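Local structure of lumazine protein (Photobacterium kishitanii, 3A35) at residues 6-12 / 79-85; 22-28 / 57-63. The protein acts as an antenna that shifts the bioluminescence of bacterial luciferase to shorter wavelength, and can carry riboflavin in place of its lumazine chromophore. All coordinates share one frame; numbering follows the deposited sequence.

Both contacts belong to the N-terminal lumazine-binding barrel, a closed antiparallel sheet of six strands, and their centres lie 11 Å apart. Contact 1 pairs the first strand with the last and so shuts the barrel; contact 2 pairs the second strand with the fifth. The strands carrying 6-12 and 22-28 are neighbours, so the two contacts sit side by side in the sheet: the carbonyl O of I11 lies 2.8 Å from the N of T27, probably as a hydrogen bond. Inside the barrel L83 CD2 packs 3.7 Å from F28 CE1. Riboflavin lies at the D62-I63 end of contact 2, whereas the L83 side chain of contact 1 stays about 13 Å from the ligand between nearest atoms.

Contact 1. Residues 6-12 / 79-85; sequences VQGAGII and NKVNLEV
L83 pushes its CD1 methyl under the backbone of G10, 3.5 Å from G10 N, at the tight centre of this antiparallel pairing. There V81 CG2 also comes close against G10. V81 CG1 meets I12 CG1 at 4.0 Å, the two side chains crossing at about a right angle, and strand 41-44 packs against V81 and L83. Backbone bonds join G8 to L83, G10 to V81 and I12 to N79.

The other face is looser around A9, I11 and K80. A9 CB rests on K80, 3.8 Å from its CG, before the lysine chain bends away, and I11 CD1 touches K80 CB at 3.9 Å, the side chains crossing at a slant. Further on, the second repeat covers this face: V6 straddles N82, whose amide is held by N168 and the N141 carbonyl.

Q7 and G8 both face L83, a classic beta bulge: L83 O takes Q7 N at 2.9 Å and, weakly, G8 N. Q7 OE1 accepts V85 N at 2.8 Å from above its carbonyl plane, while NE2 gives V85 O a more bent bond. Q7's amide thus stands in, with imperfect geometry, for a further residue pair.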
ATOM      1  N   VAL A   6      -7.858  -4.000   0.962  1.00 13.87           N
ATOM      2  CA  VAL A   6      -7.423  -4.160  -0.458  1.00 13.64           C
ATOM      3  C   VAL A   6      -8.385  -4.944  -1.271  1.00 14.65           C
ATOM      4  O   VAL A   6      -8.771  -6.095  -0.877  1.00 16.46           O
ATOM      5  CB  VAL A   6      -5.959  -4.753  -0.493  1.00 14.16           C
ATOM      6  CG1 VAL A   6      -5.499  -5.037  -1.947  1.00 14.73           C
ATOM      7  CG2 VAL A   6      -5.003  -3.794   0.212  1.00 17.28           C
ATOM      8  N   GLN A   7      -8.794  -4.436  -2.384  1.00 13.20           N
ATOM      9  CA  GLN A   7      -9.818  -5.059  -3.220  1.00 13.93           C
ATOM     10  C   GLN A   7      -9.249  -5.890  -4.318  1.00 16.18           C
ATOM     11  O   GLN A   7      -9.940  -6.788  -4.854  1.00 17.96           O
ATOM     12  CB  GLN A   7     -10.627  -3.974  -3.900  1.00 14.73           C
ATOM     13  CG  GLN A   7     -11.427  -3.183  -2.933  1.00 18.35           C
ATOM     14  CD  GLN A   7     -11.907  -1.845  -3.502  1.00 18.49           C
ATOM     15  OE1 GLN A   7     -11.605  -1.426  -4.588  1.00 17.83           O
ATOM     16  NE2 GLN A   7     -12.734  -1.151  -2.654  1.00 27.21           N
ATOM     17  N   GLY A   8      -7.971  -5.742  -4.671  1.00 14.80           N
ATOM     18  CA  GLY A   8      -7.357  -6.657  -5.698  1.00 16.32           C
ATOM     19  C   GLY A   8      -5.905  -6.211  -5.878  1.00 11.81           C
ATOM     20  O   GLY A   8      -5.458  -5.243  -5.267  1.00 13.07           O
ATOM     21  N   ALA A   9      -5.266  -6.891  -6.772  1.00 14.05           N
ATOM     22  CA  ALA A   9      -3.828  -6.690  -6.981  1.00 15.60           C
ATOM     23  C   ALA A   9      -3.711  -6.249  -8.436  1.00 14.01           C
ATOM     24  O   ALA A   9      -4.333  -6.806  -9.345  1.00 15.74           O
ATOM     25  CB  ALA A   9      -3.151  -8.067  -6.809  1.00 19.85           C
ATOM     26  N   GLY A  10      -2.865  -5.225  -8.642  1.00 10.93           N
ATOM     27  CA  GLY A  10      -2.431  -4.856  -9.963  1.00 11.42           C
ATOM     28  C   GLY A  10      -0.998  -5.370 -10.246  1.00 11.59           C
ATOM     29  O   GLY A  10      -0.267  -5.620  -9.279  1.00 12.62           O
ATOM     30  N   ILE A  11      -0.651  -5.543 -11.519  1.00 11.41           N
ATOM     31  CA  ILE A  11       0.688  -5.960 -11.845  1.00 11.87           C
ATOM     32  C   ILE A  11       1.323  -4.847 -12.714  1.00 10.99           C
ATOM     33  O   ILE A  11       0.740  -4.444 -13.735  1.00 12.69           O
ATOM     34  CB  ILE A  11       0.635  -7.273 -12.556  1.00 13.42           C
ATOM     35  CG1 ILE A  11       0.018  -8.422 -11.688  1.00 16.58           C
ATOM     36  CG2 ILE A  11       2.080  -7.665 -13.042  1.00 14.58           C
ATOM     37  CD1 ILE A  11       0.902  -8.872 -10.526  1.00 25.66           C
ATOM     38  N   ILE A  12       2.460  -4.346 -12.300  1.00  9.94           N
ATOM     39  CA  ILE A  12       3.077  -3.233 -13.086  1.00 10.78           C
ATOM     40  C   ILE A  12       3.487  -3.757 -14.474  1.00 11.28           C
ATOM     41  O   ILE A  12       4.178  -4.832 -14.572  1.00 13.23           O
ATOM     42  CB  ILE A  12       4.277  -2.687 -12.386  1.00 11.72           C
ATOM     43  CG1 ILE A  12       3.942  -2.119 -10.998  1.00 11.22           C
ATOM     44  CG2 ILE A  12       4.980  -1.620 -13.262  1.00 11.77           C
ATOM     45  CD1 ILE A  12       5.076  -1.602 -10.266  1.00 13.17           C
ATOM     46  N   ASN A  79       6.043  -6.303 -10.605  1.00 11.68           N
ATOM     47  CA  ASN A  79       5.687  -6.249  -9.190  1.00 12.71           C
ATOM     48  C   ASN A  79       4.151  -6.071  -9.050  1.00 12.55           C
ATOM     49  O   ASN A  79       3.441  -5.506  -9.879  1.00 12.11           O
ATOM     50  CB  ASN A  79       6.342  -5.072  -8.518  1.00 12.24           C
ATOM     51  CG  ASN A  79       7.863  -5.208  -8.368  1.00 14.79           C
ATOM     52  OD1 ASN A  79       8.484  -6.355  -8.639  1.00 19.51           O
ATOM     53  ND2 ASN A  79       8.483  -4.202  -7.941  1.00 13.37           N
ATOM     54  N   LYS A  80       3.671  -6.562  -7.912  1.00 13.45           N
ATOM     55  CA  LYS A  80       2.243  -6.599  -7.585  1.00 12.64           C
ATOM     56  C   LYS A  80       2.020  -5.452  -6.608  1.00 12.20           C
ATOM     57  O   LYS A  80       2.692  -5.277  -5.594  1.00 12.70           O
ATOM     58  CB  LYS A  80       1.911  -7.889  -6.889  1.00 16.21           C
ATOM     59  CG  LYS A  80       0.575  -8.013  -6.353  1.00 21.92           C
ATOM     60  CD  LYS A  80       0.419  -9.533  -6.184  1.00 34.47           C
ATOM     61  CE  LYS A  80       0.007  -9.828  -4.829  1.00 37.07           C
ATOM     62  NZ  LYS A  80       1.375 -10.113  -4.169  1.00 42.28           N
ATOM     63  N   VAL A  81       0.966  -4.660  -6.919  1.00 11.16           N
ATOM     64  CA  VAL A  81       0.577  -3.487  -6.102  1.00 11.82           C
ATOM     65  C   VAL A  81      -0.834  -3.711  -5.550  1.00 10.88           C
ATOM     66  O   VAL A  81      -1.691  -4.283  -6.210  1.00 12.67           O
ATOM     67  CB  VAL A  81       0.651  -2.171  -6.860  1.00 11.48           C
ATOM     68  CG1 VAL A  81       2.148  -2.006  -7.410  1.00 13.10           C
ATOM     69  CG2 VAL A  81      -0.346  -2.152  -7.977  1.00 14.07           C
ATOM     70  N   ASN A  82      -1.108  -3.224  -4.348  1.00 10.40           N
ATOM     71  CA  ASN A  82      -2.482  -3.310  -3.789  1.00 10.21           C
ATOM     72  C   ASN A  82      -3.324  -2.232  -4.373  1.00  9.97           C
ATOM     73  O   ASN A  82      -2.879  -1.080  -4.462  1.00 12.12           O
ATOM     74  CB  ASN A  82      -2.355  -3.144  -2.289  1.00 10.90           C
ATOM     75  CG  ASN A  82      -1.608  -4.307  -1.630  1.00 10.45           C
ATOM     76  OD1 ASN A  82      -1.616  -5.430  -2.205  1.00 12.25           O
ATOM     77  ND2 ASN A  82      -1.068  -4.080  -0.462  1.00 10.76           N
ATOM     78  N   LEU A  83      -4.589  -2.529  -4.650  1.00  9.45           N
ATOM     79  CA  LEU A  83      -5.563  -1.539  -5.195  1.00  9.56           C
ATOM     80  C   LEU A  83      -6.772  -1.383  -4.287  1.00 10.19           C
ATOM     81  O   LEU A  83      -7.328  -2.414  -3.845  1.00 11.23           O
ATOM     82  CB  LEU A  83      -6.069  -2.023  -6.579  1.00 10.34           C
ATOM     83  CG  LEU A  83      -4.934  -2.271  -7.603  1.00 11.89           C
ATOM     84  CD1 LEU A  83      -5.505  -2.892  -8.883  1.00 14.61           C
ATOM     85  CD2 LEU A  83      -4.136  -0.939  -7.897  1.00 11.08           C
ATOM     86  N   GLU A  84      -7.221  -0.149  -4.080  1.00  9.64           N
ATOM     87  CA  GLU A  84      -8.496   0.071  -3.350  1.00  9.28           C
ATOM     88  C   GLU A  84      -9.164   1.324  -3.935  1.00 11.09           C
ATOM     89  O   GLU A  84      -8.583   2.425  -3.986  1.00 12.35           O
ATOM     90  CB  GLU A  84      -8.290   0.290  -1.899  1.00 11.03           C
ATOM     91  CG  GLU A  84      -9.636   0.422  -1.124  1.00 13.22           C
ATOM     92  CD  GLU A  84      -9.490   0.731   0.315  1.00 16.12           C
ATOM     93  OE1 GLU A  84      -8.426   0.835   0.928  1.00 16.33           O
ATOM     94  OE2 GLU A  84     -10.623   1.057   0.868  1.00 18.75           O
ATOM     95  N   VAL A  85     -10.388   1.118  -4.437  1.00 13.29           N
ATOM     96  CA  VAL A  85     -11.236   2.246  -4.928  1.00 13.56           C
ATOM     97  C   VAL A  85     -12.081   2.725  -3.766  1.00 12.76           C
ATOM     98  O   VAL A  85     -12.421   1.975  -2.881  1.00 16.70           O
ATOM     99  CB  VAL A  85     -12.067   1.721  -6.081  1.00 14.79           C
ATOM    100  CG1 VAL A  85     -13.047   2.848  -6.614  1.00 14.51           C
ATOM    101  CG2 VAL A  85     -11.166   1.256  -7.187  1.00 13.84           C
TER

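Contact 2. Residues 22-28 / 57-63; sequences QRHGITF and DVVYFDI. With RBF (riboflavin), chain C.
Strands 22-27 and 58-63 run antiparallel at 153° between their directions, their axes approaching to 4.2 Å. Q22-I63, H24-F61 and I26-V59 form the hydrogen-bonded pairs, each with two backbone bonds, and F28 N to D57 O adds a last one. At the non-hydrogen-bonded pair G25-Y60, the tyrosine ring slants across the bare glycine, CD1 3.5 Å from G25 CA; its hydroxyl is bonded to K14.

On the same face R23 grips D62 side-on in a bidentate salt bridge. NE meets OD1 at 2.8 Å, well out of the carboxylate plane, and NH2 meets the syn lone pair of OD2 at 2.9 Å, with the two flat groups turned 30° apart. CG of R23 stands anti to its own N (chi1 172°), and a bend at chi3 brings the guanidinium edge round to the acid.

The other face is largely apolar, with Q22 and H24 as its polar pair. I63 CD1 sits over one face of the H24 imidazole, 3.7 Å from its centroid, while an NE2 bond to Q22 OE1 in the ring plane fixes how that ring is turned. V59 CG2 lies over the centre of the F28 ring, and F28 CZ points at the edge of F61.

At the T27/D57 end, away from the riboflavin, one water joins T27 OG1 to D57 OD1 and another F28 O to D57 OD2.

Riboflavin N3 donates to D62 O at 2.8 Å; other residues, including I102 of the second repeat, also bind the ligand. This six-stranded antiparallel barrel is the lumazine-binding fold, as in the homologous riboflavin synthase; here the end of strand 58-63 borders the chromophore pocket.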
ATOM      1  N   GLN A  22       7.638   9.499 -12.427  1.00 16.12           N
ATOM      2  CA  GLN A  22       7.572   8.262 -13.206  1.00 15.98           C
ATOM      3  C   GLN A  22       6.169   8.031 -13.619  1.00 13.42           C
ATOM      4  O   GLN A  22       5.224   8.292 -12.834  1.00 15.93           O
ATOM      5  CB  GLN A  22       8.020   7.067 -12.398  1.00 13.44           C
ATOM      6  CG  GLN A  22       9.492   7.111 -12.053  1.00 16.40           C
ATOM      7  CD  GLN A  22       9.994   5.954 -11.261  1.00 16.37           C
ATOM      8  OE1 GLN A  22       9.241   5.044 -10.898  1.00 17.20           O
ATOM      9  NE2 GLN A  22      11.318   5.844 -11.088  1.00 19.08           N
ATOM     10  N   ARG A  23       5.931   7.401 -14.755  1.00 12.66           N
ATOM     11  CA  ARG A  23       4.586   6.966 -15.130  1.00 13.50           C
ATOM     12  C   ARG A  23       4.548   5.469 -15.104  1.00 13.29           C
ATOM     13  O   ARG A  23       5.365   4.799 -15.775  1.00 13.83           O
ATOM     14  CB  ARG A  23       4.149   7.541 -16.514  1.00 13.53           C
ATOM     15  CG  ARG A  23       2.842   6.943 -16.988  1.00 16.30           C
ATOM     16  CD  ARG A  23       2.246   7.666 -18.178  1.00 15.89           C
ATOM     17  NE  ARG A  23       1.965   9.066 -17.827  1.00 15.97           N
ATOM     18  CZ  ARG A  23       1.513   9.939 -18.747  1.00 19.30           C
ATOM     19  NH1 ARG A  23       1.394   9.554 -20.015  1.00 20.72           N
ATOM     20  NH2 ARG A  23       1.370  11.201 -18.387  1.00 20.96           N
ATOM     21  N   HIS A  24       3.629   4.925 -14.289  1.00 11.72           N
ATOM     22  CA  HIS A  24       3.489   3.522 -14.174  1.00 11.69           C
ATOM     23  C   HIS A  24       2.167   3.076 -14.829  1.00 11.94           C
ATOM     24  O   HIS A  24       1.066   3.661 -14.524  1.00 12.10           O
ATOM     25  CB  HIS A  24       3.404   3.089 -12.715  1.00 12.47           C
ATOM     26  CG  HIS A  24       4.693   3.206 -11.992  1.00 11.55           C
ATOM     27  ND1 HIS A  24       5.064   2.390 -10.969  1.00 13.15           N
ATOM     28  CD2 HIS A  24       5.759   4.037 -12.205  1.00 15.06           C
ATOM     29  CE1 HIS A  24       6.267   2.715 -10.518  1.00 12.82           C
ATOM     30  NE2 HIS A  24       6.720   3.756 -11.239  1.00 13.07           N
ATOM     31  N   GLY A  25       2.233   2.055 -15.730  1.00 11.64           N
ATOM     32  CA  GLY A  25       1.070   1.447 -16.295  1.00 11.26           C
ATOM     33  C   GLY A  25       0.834   0.139 -15.562  1.00 11.98           C
ATOM     34  O   GLY A  25       1.783  -0.704 -15.583  1.00 13.40           O
ATOM     35  N   ILE A  26      -0.322  -0.048 -15.016  1.00 11.30           N
ATOM     36  CA  ILE A  26      -0.593  -1.183 -14.109  1.00 11.16           C
ATOM     37  C   ILE A  26      -1.737  -1.967 -14.708  1.00 11.44           C
ATOM     38  O   ILE A  26      -2.850  -1.464 -14.896  1.00 12.09           O
ATOM     39  CB  ILE A  26      -0.917  -0.651 -12.684  1.00 11.00           C
ATOM     40  CG1 ILE A  26       0.253   0.231 -12.159  1.00 12.17           C
ATOM     41  CG2 ILE A  26      -1.130  -1.833 -11.757  1.00 11.42           C
ATOM     42  CD1 ILE A  26      -0.031   0.859 -10.778  1.00 11.62           C
ATOM     43  N   THR A  27      -1.546  -3.288 -14.948  1.00 11.00           N
ATOM     44  CA  THR A  27      -2.670  -4.159 -15.340  1.00 12.52           C
ATOM     45  C   THR A  27      -3.582  -4.394 -14.191  1.00 12.08           C
ATOM     46  O   THR A  27      -3.185  -4.835 -13.069  1.00 13.43           O
ATOM     47  CB  THR A  27      -2.083  -5.524 -15.759  1.00 12.50           C
ATOM     48  OG1 THR A  27      -1.194  -5.316 -16.862  1.00 15.34           O
ATOM     49  CG2 THR A  27      -3.195  -6.488 -16.179  1.00 14.74           C
ATOM     50  N   PHE A  28      -4.868  -4.098 -14.416  1.00 12.01           N
ATOM     51  CA  PHE A  28      -5.871  -4.221 -13.388  1.00 12.30           C
ATOM     52  C   PHE A  28      -6.751  -5.428 -13.611  1.00 13.26           C
ATOM     53  O   PHE A  28      -7.032  -5.715 -14.742  1.00 16.45           O
ATOM     54  CB  PHE A  28      -6.839  -3.008 -13.342  1.00 11.94           C
ATOM     55  CG  PHE A  28      -6.389  -1.819 -12.514  1.00 11.21           C
ATOM     56  CD1 PHE A  28      -5.041  -1.502 -12.326  1.00 11.70           C
ATOM     57  CD2 PHE A  28      -7.351  -1.017 -11.917  1.00 12.22           C
ATOM     58  CE1 PHE A  28      -4.692  -0.420 -11.506  1.00 11.37           C
ATOM     59  CE2 PHE A  28      -6.998   0.135 -11.149  1.00 11.02           C
ATOM     60  CZ  PHE A  28      -5.724   0.424 -10.977  1.00  9.46           C
ATOM     61  N   ASP A  57      -6.690  -3.067 -20.290  1.00 16.59           N
ATOM     62  CA  ASP A  57      -6.725  -3.337 -18.847  1.00 14.56           C
ATOM     63  C   ASP A  57      -5.526  -2.643 -18.143  1.00 14.53           C
ATOM     64  O   ASP A  57      -5.243  -2.973 -17.016  1.00 14.26           O
ATOM     65  CB  ASP A  57      -6.720  -4.831 -18.552  1.00 16.99           C
ATOM     66  CG  ASP A  57      -5.553  -5.566 -19.118  1.00 18.38           C
ATOM     67  OD1 ASP A  57      -4.716  -4.992 -19.769  1.00 20.38           O
ATOM     68  OD2 ASP A  57      -5.587  -6.834 -18.875  1.00 23.75           O
ATOM     69  N   VAL A  58      -4.828  -1.709 -18.833  1.00 13.55           N
ATOM     70  CA  VAL A  58      -3.665  -1.025 -18.257  1.00 14.18           C
ATOM     71  C   VAL A  58      -4.123   0.378 -17.810  1.00 14.79           C
ATOM     72  O   VAL A  58      -4.591   1.197 -18.627  1.00 14.13           O
ATOM     73  CB  VAL A  58      -2.512  -0.937 -19.208  1.00 15.54           C
ATOM     74  CG1 VAL A  58      -1.272  -0.307 -18.555  1.00 14.76           C
ATOM     75  CG2 VAL A  58      -2.152  -2.363 -19.758  1.00 16.60           C
ATOM     76  N   VAL A  59      -3.921   0.624 -16.503  1.00 11.70           N
ATOM     77  CA  VAL A  59      -4.285   1.892 -15.921  1.00 11.53           C
ATOM     78  C   VAL A  59      -3.035   2.603 -15.553  1.00 10.66           C
ATOM     79  O   VAL A  59      -2.121   2.059 -14.928  1.00 12.02           O
ATOM     80  CB  VAL A  59      -5.122   1.579 -14.647  1.00 10.24           C
ATOM     81  CG1 VAL A  59      -5.544   2.900 -13.982  1.00 13.57           C
ATOM     82  CG2 VAL A  59      -6.420   0.801 -14.997  1.00 13.54           C
ATOM     83  N   TYR A  60      -2.917   3.857 -15.988  1.00 10.55           N
ATOM     84  CA  TYR A  60      -1.717   4.626 -15.833  1.00 10.20           C
ATOM     85  C   TYR A  60      -1.801   5.744 -14.759  1.00 10.17           C
ATOM     86  O   TYR A  60      -2.848   6.419 -14.610  1.00 12.29           O
ATOM     87  CB  TYR A  60      -1.387   5.339 -17.174  1.00 11.64           C
ATOM     88  CG  TYR A  60      -0.962   4.344 -18.293  1.00 13.44           C
ATOM     89  CD1 TYR A  60       0.398   4.113 -18.523  1.00 13.46           C
ATOM     90  CD2 TYR A  60      -1.909   3.717 -19.105  1.00 14.03           C
ATOM     91  CE1 TYR A  60       0.811   3.209 -19.570  1.00 15.46           C
ATOM     92  CE2 TYR A  60      -1.481   2.859 -20.164  1.00 16.58           C
ATOM     93  CZ  TYR A  60      -0.178   2.717 -20.298  1.00 16.19           C
ATOM     94  OH  TYR A  60       0.308   1.801 -21.298  1.00 21.91           O
ATOM     95  N   PHE A  61      -0.681   5.890 -14.055  1.00 11.70           N
ATOM     96  CA  PHE A  61      -0.558   6.908 -13.009  1.00  9.62           C
ATOM     97  C   PHE A  61       0.739   7.599 -13.172  1.00 11.81           C
ATOM     98  O   PHE A  61       1.770   6.983 -13.454  1.00 12.00           O
ATOM     99  CB  PHE A  61      -0.555   6.229 -11.567  1.00 10.20           C
ATOM    100  CG  PHE A  61      -1.788   5.429 -11.262  1.00 10.23           C
ATOM    101  CD1 PHE A  61      -2.890   6.072 -10.646  1.00 11.82           C
ATOM    102  CD2 PHE A  61      -1.860   4.103 -11.596  1.00 10.42           C
ATOM    103  CE1 PHE A  61      -4.035   5.379 -10.369  1.00 11.56           C
ATOM    104  CE2 PHE A  61      -3.087   3.365 -11.295  1.00 11.11           C
ATOM    105  CZ  PHE A  61      -4.120   4.010 -10.687  1.00 11.71           C
ATOM    106  N   ASP A  62       0.775   8.915 -12.907  1.00 11.93           N
ATOM    107  CA  ASP A  62       2.050   9.605 -12.699  1.00 12.20           C
ATOM    108  C   ASP A  62       2.440   9.750 -11.240  1.00 12.58           C
ATOM    109  O   ASP A  62       1.521  10.223 -10.435  1.00 16.46           O
ATOM    110  CB  ASP A  62       1.923  10.998 -13.363  1.00 13.65           C
ATOM    111  CG  ASP A  62       1.981  10.981 -14.831  1.00 18.61           C
ATOM    112  OD1 ASP A  62       2.736  10.146 -15.405  1.00 17.84           O
ATOM    113  OD2 ASP A  62       1.373  11.826 -15.563  1.00 23.18           O
ATOM    114  N   ILE A  63       3.626   9.364 -10.889  1.00 11.70           N
ATOM    115  CA  ILE A  63       4.076   9.489  -9.525  1.00 12.11           C
ATOM    116  C   ILE A  63       5.048  10.676  -9.596  1.00 13.01           C
ATOM    117  O   ILE A  63       6.095  10.605 -10.220  1.00 14.05           O
ATOM    118  CB  ILE A  63       4.781   8.194  -9.053  1.00 15.82           C
ATOM    119  CG1 ILE A  63       3.712   7.002  -9.094  1.00 19.87           C
ATOM    120  CG2 ILE A  63       5.250   8.296  -7.601  1.00 15.34           C
ATOM    121  CD1 ILE A  63       3.852   6.143 -10.163  1.00 22.86           C
TER
HETATM  122  N1  RBF C 191       0.759  12.012  -5.811  1.00 11.17           N
HETATM  123  C2  RBF C 191       1.305  11.629  -6.984  1.00 10.34           C
HETATM  124  O2  RBF C 191       2.556  11.434  -7.090  1.00 11.08           O
HETATM  125  N3  RBF C 191       0.553  11.356  -8.121  1.00 10.42           N
HETATM  126  C4  RBF C 191      -0.859  11.469  -8.100  1.00  9.68           C
HETATM  127  O4  RBF C 191      -1.479  11.212  -9.139  1.00 10.49           O
HETATM  128  C4A RBF C 191      -1.385  11.949  -6.885  1.00  9.13           C
HETATM  129  N5  RBF C 191      -2.812  12.190  -6.856  1.00 12.60           N
HETATM  130  C5A RBF C 191      -3.338  12.645  -5.647  1.00 10.46           C
HETATM  131  C6  RBF C 191      -4.691  12.996  -5.665  1.00 10.92           C
HETATM  132  C7  RBF C 191      -5.196  13.491  -4.430  1.00 11.23           C
HETATM  133  C7M RBF C 191      -6.689  13.930  -4.481  1.00 13.59           C
HETATM  134  C8  RBF C 191      -4.459  13.602  -3.291  1.00  9.66           C
HETATM  135  C8M RBF C 191      -5.099  14.069  -2.052  1.00 14.37           C
HETATM  136  C9  RBF C 191      -3.072  13.218  -3.290  1.00 11.39           C
HETATM  137  C9A RBF C 191      -2.503  12.826  -4.506  1.00 11.69           C
HETATM  138  N10 RBF C 191      -1.099  12.538  -4.581  1.00  9.34           N
HETATM  139  C10 RBF C 191      -0.586  12.175  -5.799  1.00  8.50           C
HETATM  140  C1' RBF C 191      -0.216  12.786  -3.517  1.00 10.09           C
HETATM  141  C2' RBF C 191       0.260  11.566  -2.754  1.00 10.09           C
HETATM  142  O2' RBF C 191      -0.906  10.816  -2.275  1.00 11.04           O
HETATM  143  C3' RBF C 191       1.054  11.932  -1.613  1.00 11.58           C
HETATM  144  O3' RBF C 191       2.206  12.739  -2.208  1.00 12.43           O
HETATM  145  C4' RBF C 191       1.779  10.752  -0.945  1.00  9.64           C
HETATM  146  O4' RBF C 191       0.812   9.961  -0.218  1.00 11.66           O
HETATM  147  C5' RBF C 191       2.850  11.210   0.053  1.00 14.60           C
HETATM  148  O5' RBF C 191       3.606  10.120   0.581  1.00 13.26           O
HETATM  149  O   HOH W   1      -2.089  -5.893 -19.447  1.00 19.56           O
HETATM  150  O   HOH W   2      -7.098  -7.775 -16.606  1.00 28.71           O